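Local coordinates for FMN-binding protein (Syntrophomonas wolfei subsp. wolfei, PDB 3IN6), which binds flavin mononucleotide and belongs to the flavoproteins, at the interface of chains A and B. Sequence-based numbering; all coordinates share one arbitrary frame. Chains: chain A/B, FMN-binding protein.

Contact 1 and contact 2 lie about 12 Å apart, measured between the centres of their C-alpha atoms, along one two-fold symmetric interface. In contact 1, strands 79-87 and 92-106 of chain A meet strands 33-38 and 44-48 of chain B; in contact 2, strands 33-38 and 44-48 of chain A meet strands 79-87 and 93-106 of chain B, joined by the loop residues A:Ile31 and B:Val143. The FMN-binding positions B:Asn45, B:Val48 and A:Arg97, and in contact 2 A:Val48 and B:Arg97, line this seam, probably linking pairing to the flavin site, although the structure alone does not show that this pairing is the one in solution.

Contact 1: the interface of chains A and B. Residues chain A 81, 83, 97; chain B 34, 45-48.
A:Val81 and A:Met83, on the extended strand 79-87, face B:Ile46 on the equally extended strand 44-48, while A:Arg97 reaches over from the neighbouring strand 92-106. B:Ile46 is the wedge of the patch. Its CG1 branch runs anti to the backbone N (chi1 174°) and carries CD1 toward A:Met83, while the CG2 methyl turns mainly to A:Val81 and also borders the A:Met83 chain. CG2 packs against A:Val81 CG1 at 3.6 Å, the side chains meeting at a slant. CD1 comes to 3.9 Å from the selenium SE of A:Met83, a selenomethionine. That same SE also touches the methyl CG2 of B:Thr34, at 4.1 Å, the two side chains sliding past one another in opposite directions. A polar link comes from A:Arg97, whose NH1 donates to the carbonyl O of B:Ile46 at 3.0 Å. This bond is nearly straight (164° at the hydrogen) and lies close to the guanidinium plane, entering at its edge, but the donor is tilted somewhat from the plane of the carbonyl. A leucine in place of A:Arg97 would probably leave the carbonyl of B:Ile46 without this donor and remove a positive charge from an FMN-binding position. B:Asn45, another FMN-binding residue, stands close by, its amide moderately inclined to the guanidinium, with OD1 3.7 Å from A:Arg97 NH1, a proximity and not a hydrogen bond. Bent at its last torsion (chi3 -89°), A:Met83 brings its terminal methyl CE to 3.9 Å from B:Ile46 O, the oxygen that A:Arg97 binds.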
ATOM      1  N   VAL A  81       4.306   4.900   4.520  1.00 20.00           N
ATOM      2  CA  VAL A  81       3.776   3.866   5.379  1.00 19.08           C
ATOM      3  C   VAL A  81       4.077   2.492   4.815  1.00 19.32           C
ATOM      4  O   VAL A  81       3.760   2.200   3.662  1.00 22.38           O
ATOM      5  CB  VAL A  81       2.240   3.995   5.635  1.00 23.03           C
ATOM      6  CG1 VAL A  81       1.409   3.971   4.311  1.00 17.04           C
ATOM      7  CG2 VAL A  81       1.785   2.890   6.602  1.00 14.40           C
HETATM    8  N   MSE A  83       3.539  -1.557   4.912  1.00 19.68           N
HETATM    9  CA  MSE A  83       2.537  -2.505   5.290  1.00 18.10           C
HETATM   10  C   MSE A  83       3.028  -3.877   4.939  1.00 16.10           C
HETATM   11  O   MSE A  83       3.568  -4.086   3.856  1.00 16.24           O
HETATM   12  CB  MSE A  83       1.188  -2.295   4.597  1.00 20.34           C
HETATM   13  CG  MSE A  83       0.180  -3.450   4.982  1.00 22.07           C
HETATM   14 SE   MSE A  83      -1.632  -3.323   4.352  0.75 34.31          SE
HETATM   15  CE  MSE A  83      -2.482  -2.348   5.771  1.00 38.62           C
ATOM     16  N   ARG A  97       0.890  -2.266  10.006  1.00 18.45           N
ATOM     17  CA  ARG A  97       1.119  -1.022   9.300  1.00 16.93           C
ATOM     18  C   ARG A  97       2.086  -0.226  10.120  1.00 17.47           C
ATOM     19  O   ARG A  97       1.838   0.018  11.306  1.00 18.05           O
ATOM     20  CB  ARG A  97      -0.158  -0.225   9.115  1.00 17.50           C
ATOM     21  CG  ARG A  97      -1.066  -0.771   8.058  1.00 19.68           C
ATOM     22  CD  ARG A  97      -2.349   0.046   7.939  1.00 23.07           C
ATOM     23  NE  ARG A  97      -3.169   0.019   9.146  1.00 25.53           N
ATOM     24  CZ  ARG A  97      -4.343   0.639   9.265  1.00 24.50           C
ATOM     25  NH1 ARG A  97      -4.855   1.336   8.256  1.00 21.57           N
ATOM     26  NH2 ARG A  97      -5.016   0.563  10.402  1.00 26.78           N
TER
ATOM     27  N   THR B  34      -5.327  -3.438  -1.513  1.00 26.14           N
ATOM     28  CA  THR B  34      -5.209  -2.258  -0.678  1.00 25.67           C
ATOM     29  C   THR B  34      -5.461  -0.991  -1.454  1.00 27.63           C
ATOM     30  O   THR B  34      -5.435  -0.981  -2.681  1.00 28.44           O
ATOM     31  CB  THR B  34      -3.801  -2.155  -0.064  1.00 26.52           C
ATOM     32  OG1 THR B  34      -2.817  -1.951  -1.102  1.00 26.71           O
ATOM     33  CG2 THR B  34      -3.488  -3.424   0.730  1.00 22.72           C
ATOM     34  N   ASN B  45      -1.597   6.901   4.149  1.00 22.18           N
ATOM     35  CA  ASN B  45      -2.275   5.785   4.778  1.00 21.17           C
ATOM     36  C   ASN B  45      -2.455   4.690   3.744  1.00 21.68           C
ATOM     37  O   ASN B  45      -2.346   4.934   2.537  1.00 21.69           O
ATOM     38  CB  ASN B  45      -3.646   6.237   5.292  1.00 21.50           C
ATOM     39  CG  ASN B  45      -4.266   5.279   6.300  1.00 18.80           C
ATOM     40  OD1 ASN B  45      -3.572   4.648   7.088  1.00 21.13           O
ATOM     41  ND2 ASN B  45      -5.601   5.212   6.306  1.00 16.91           N
ATOM     42  N   ILE B  46      -2.689   3.480   4.239  1.00 22.73           N
ATOM     43  CA  ILE B  46      -3.004   2.307   3.427  1.00 22.89           C
ATOM     44  C   ILE B  46      -3.972   1.434   4.248  1.00 23.38           C
ATOM     45  O   ILE B  46      -3.846   1.307   5.462  1.00 22.74           O
ATOM     46  CB  ILE B  46      -1.736   1.506   3.009  1.00 23.08           C
ATOM     47  CG1 ILE B  46      -2.129   0.202   2.287  1.00 23.42           C
ATOM     48  CG2 ILE B  46      -0.870   1.202   4.229  1.00 16.83           C
ATOM     49  CD1 ILE B  46      -0.962  -0.565   1.639  1.00 22.40           C
ATOM     50  N   ALA B  47      -4.962   0.864   3.582  1.00 24.18           N
ATOM     51  CA  ALA B  47      -5.910  -0.007   4.243  1.00 23.30           C
ATOM     52  C   ALA B  47      -6.327  -1.076   3.281  1.00 22.45           C
ATOM     53  O   ALA B  47      -6.283  -0.877   2.068  1.00 21.49           O
ATOM     54  CB  ALA B  47      -7.147   0.779   4.730  1.00 22.84           C
ATOM     55  N   VAL B  48      -6.731  -2.220   3.823  1.00 23.27           N
ATOM     56  CA  VAL B  48      -7.238  -3.286   2.990  1.00 23.41           C
ATOM     57  C   VAL B  48      -8.666  -2.921   2.563  1.00 24.64           C
ATOM     58  O   VAL B  48      -9.529  -2.684   3.395  1.00 23.09           O
ATOM     59  CB  VAL B  48      -7.231  -4.626   3.728  1.00 23.25           C
ATOM     60  CG1 VAL B  48      -7.839  -5.704   2.865  1.00 19.62           C
ATOM     61  CG2 VAL B  48      -5.798  -4.982   4.131  1.00 26.12           C
TER

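Contact 2: the interface of chains A and B. Residues chain A 31, 34, 47-48; chain B 83, 85, 93, 97, 143.
A:Val48 packs its CG2 methyl into a small apolar cluster on chain B. With CG1 anti to the backbone N (chi1 177°), CG2 lies opposite the carbonyl carbon and meets the terminal methyl CE of the selenomethionine B:Met83 at 3.6 Å, the side chains crossing at about a right angle. The same methyl touches CG1 of B:Val143 at 3.9 Å and CD1 of B:Leu85 at 4.1 Å, so that one methyl bridges several chain B side chains. B:Met83 is less sharply bent at chi3 (-141°) than its twin in chain A, and its CE ends against A:Val48; its selenium SE still meets the A:Thr34 methyl CG2, at 3.9 Å. At the margin, CG2 of A:Ile31 rests beside CB of B:Lys93, a lysine whose side chain is incompletely modelled. A polar contribution passes through water 1. It bonds the backbone N of A:Val48 at 2.8 Å and the carbonyl O of B:Val143 at 2.5 Å, joining the two main chains just beside the methyl cluster. This water and the B:Val143 carbonyl both lie over one face of the B:Arg97 guanidinium, displaced toward its rim. A flavin site at a subunit seam can have its wall residues held by the partner chain; here packing and a water bridge fasten the FMN-binding A:Val48 to chain B, and the contact probably helps to hold that site in shape.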
ATOM      1  N   ILE A  31       7.627 -11.175   0.760  1.00 18.33           N
ATOM      2  CA  ILE A  31       7.413 -10.609  -0.573  1.00 18.88           C
ATOM      3  C   ILE A  31       6.255  -9.617  -0.478  1.00 18.25           C
ATOM      4  O   ILE A  31       6.314  -8.512  -1.023  1.00 17.75           O
ATOM      5  CB  ILE A  31       7.041 -11.701  -1.601  1.00 19.22           C
ATOM      6  CG1 ILE A  31       8.173 -12.713  -1.771  1.00 21.50           C
ATOM      7  CG2 ILE A  31       6.744 -11.103  -2.965  1.00 19.72           C
ATOM      8  CD1 ILE A  31       7.824 -13.874  -2.716  1.00 22.76           C
ATOM      9  N   THR A  34       4.953  -3.721   1.399  1.00 16.50           N
ATOM     10  CA  THR A  34       4.927  -2.538   0.549  1.00 15.83           C
ATOM     11  C   THR A  34       5.226  -1.249   1.296  1.00 16.42           C
ATOM     12  O   THR A  34       5.123  -1.202   2.534  1.00 15.29           O
ATOM     13  CB  THR A  34       3.521  -2.319  -0.106  1.00 17.59           C
ATOM     14  OG1 THR A  34       2.553  -1.975   0.910  1.00 16.40           O
ATOM     15  CG2 THR A  34       3.081  -3.535  -0.903  1.00 14.24           C
ATOM     16  N   ALA A  47       4.739   0.706  -3.771  1.00 21.10           N
ATOM     17  CA  ALA A  47       5.709  -0.169  -4.402  1.00 19.94           C
ATOM     18  C   ALA A  47       6.039  -1.318  -3.465  1.00 20.93           C
ATOM     19  O   ALA A  47       5.967  -1.167  -2.229  1.00 21.72           O
ATOM     20  CB  ALA A  47       6.988   0.621  -4.749  1.00 20.47           C
ATOM     21  N   VAL A  48       6.381  -2.466  -4.050  1.00 18.61           N
ATOM     22  CA  VAL A  48       6.812  -3.623  -3.274  1.00 20.28           C
ATOM     23  C   VAL A  48       8.259  -3.372  -2.804  1.00 21.91           C
ATOM     24  O   VAL A  48       9.138  -3.065  -3.616  1.00 21.75           O
ATOM     25  CB  VAL A  48       6.731  -4.922  -4.086  1.00 18.72           C
ATOM     26  CG1 VAL A  48       7.247  -6.077  -3.266  1.00 21.81           C
ATOM     27  CG2 VAL A  48       5.288  -5.169  -4.545  1.00 13.13           C
TER
HETATM   28  N   MSE B  83      -3.765  -1.529  -5.054  1.00 23.29           N
HETATM   29  CA  MSE B  83      -2.839  -2.591  -5.427  1.00 22.54           C
HETATM   30  C   MSE B  83      -3.419  -3.959  -5.105  1.00 22.49           C
HETATM   31  O   MSE B  83      -3.953  -4.159  -4.015  1.00 21.41           O
HETATM   32  CB  MSE B  83      -1.520  -2.489  -4.679  1.00 22.17           C
HETATM   33  CG  MSE B  83      -0.400  -3.206  -5.414  1.00 26.56           C
HETATM   34 SE   MSE B  83       1.107  -3.555  -4.301  0.75 34.11          SE
HETATM   35  CE  MSE B  83       2.467  -3.174  -5.620  1.00 33.62           C
ATOM     36  N   LEU B  85      -1.949  -7.566  -4.787  1.00 24.77           N
ATOM     37  CA  LEU B  85      -0.661  -8.248  -4.736  1.00 24.90           C
ATOM     38  C   LEU B  85      -0.879  -9.706  -4.456  1.00 25.57           C
ATOM     39  O   LEU B  85      -1.472 -10.058  -3.443  1.00 28.54           O
ATOM     40  CB  LEU B  85       0.223  -7.657  -3.646  1.00 25.60           C
ATOM     41  CG  LEU B  85       1.640  -8.217  -3.508  1.00 23.21           C
ATOM     42  CD1 LEU B  85       2.395  -8.106  -4.827  1.00 19.92           C
ATOM     43  CD2 LEU B  85       2.361  -7.449  -2.409  1.00 24.64           C
ATOM     44  N   LYS B  93       5.556 -13.428  -7.384  1.00 37.45           N
ATOM     45  CA  LYS B  93       4.790 -12.210  -7.167  1.00 35.87           C
ATOM     46  C   LYS B  93       4.076 -11.832  -8.465  1.00 34.60           C
ATOM     47  O   LYS B  93       4.615 -12.027  -9.554  1.00 34.01           O
ATOM     48  CB  LYS B  93       5.688 -11.035  -6.737  1.00 37.71           C
ATOM     49  CG  LYS B  93       6.514 -10.388  -7.863  1.00 33.60           C
ATOM     50  N   ARG B  97      -1.255  -2.244 -10.228  1.00 23.89           N
ATOM     51  CA  ARG B  97      -1.454  -0.993  -9.495  1.00 24.49           C
ATOM     52  C   ARG B  97      -2.389  -0.128 -10.344  1.00 25.12           C
ATOM     53  O   ARG B  97      -2.148   0.045 -11.537  1.00 25.52           O
ATOM     54  CB  ARG B  97      -0.132  -0.294  -9.197  1.00 25.18           C
ATOM     55  CG  ARG B  97       0.763  -1.096  -8.245  1.00 21.93           C
ATOM     56  CD  ARG B  97       2.131  -0.456  -8.023  1.00 26.77           C
ATOM     57  NE  ARG B  97       2.951  -0.461  -9.235  1.00 26.42           N
ATOM     58  CZ  ARG B  97       4.115   0.176  -9.370  1.00 30.14           C
ATOM     59  NH1 ARG B  97       4.653   0.855  -8.358  1.00 21.62           N
ATOM     60  NH2 ARG B  97       4.771   0.109 -10.525  1.00 29.91           N
ATOM     61  N   VAL B 143       2.779  -4.440 -11.274  1.00 34.16           N
ATOM     62  CA  VAL B 143       3.135  -4.444  -9.855  1.00 37.30           C
ATOM     63  C   VAL B 143       4.509  -3.899  -9.506  1.00 39.36           C
ATOM     64  O   VAL B 143       4.666  -3.347  -8.428  1.00 40.71           O
ATOM     65  CB  VAL B 143       3.001  -5.863  -9.229  1.00 36.79           C
ATOM     66  CG1 VAL B 143       4.037  -6.087  -8.142  1.00 36.69           C
ATOM     67  CG2 VAL B 143       1.628  -6.042  -8.675  1.00 36.83           C
TER
HETATM   68  O   HOH W   1       6.336  -2.215  -6.876  1.00 17.64           O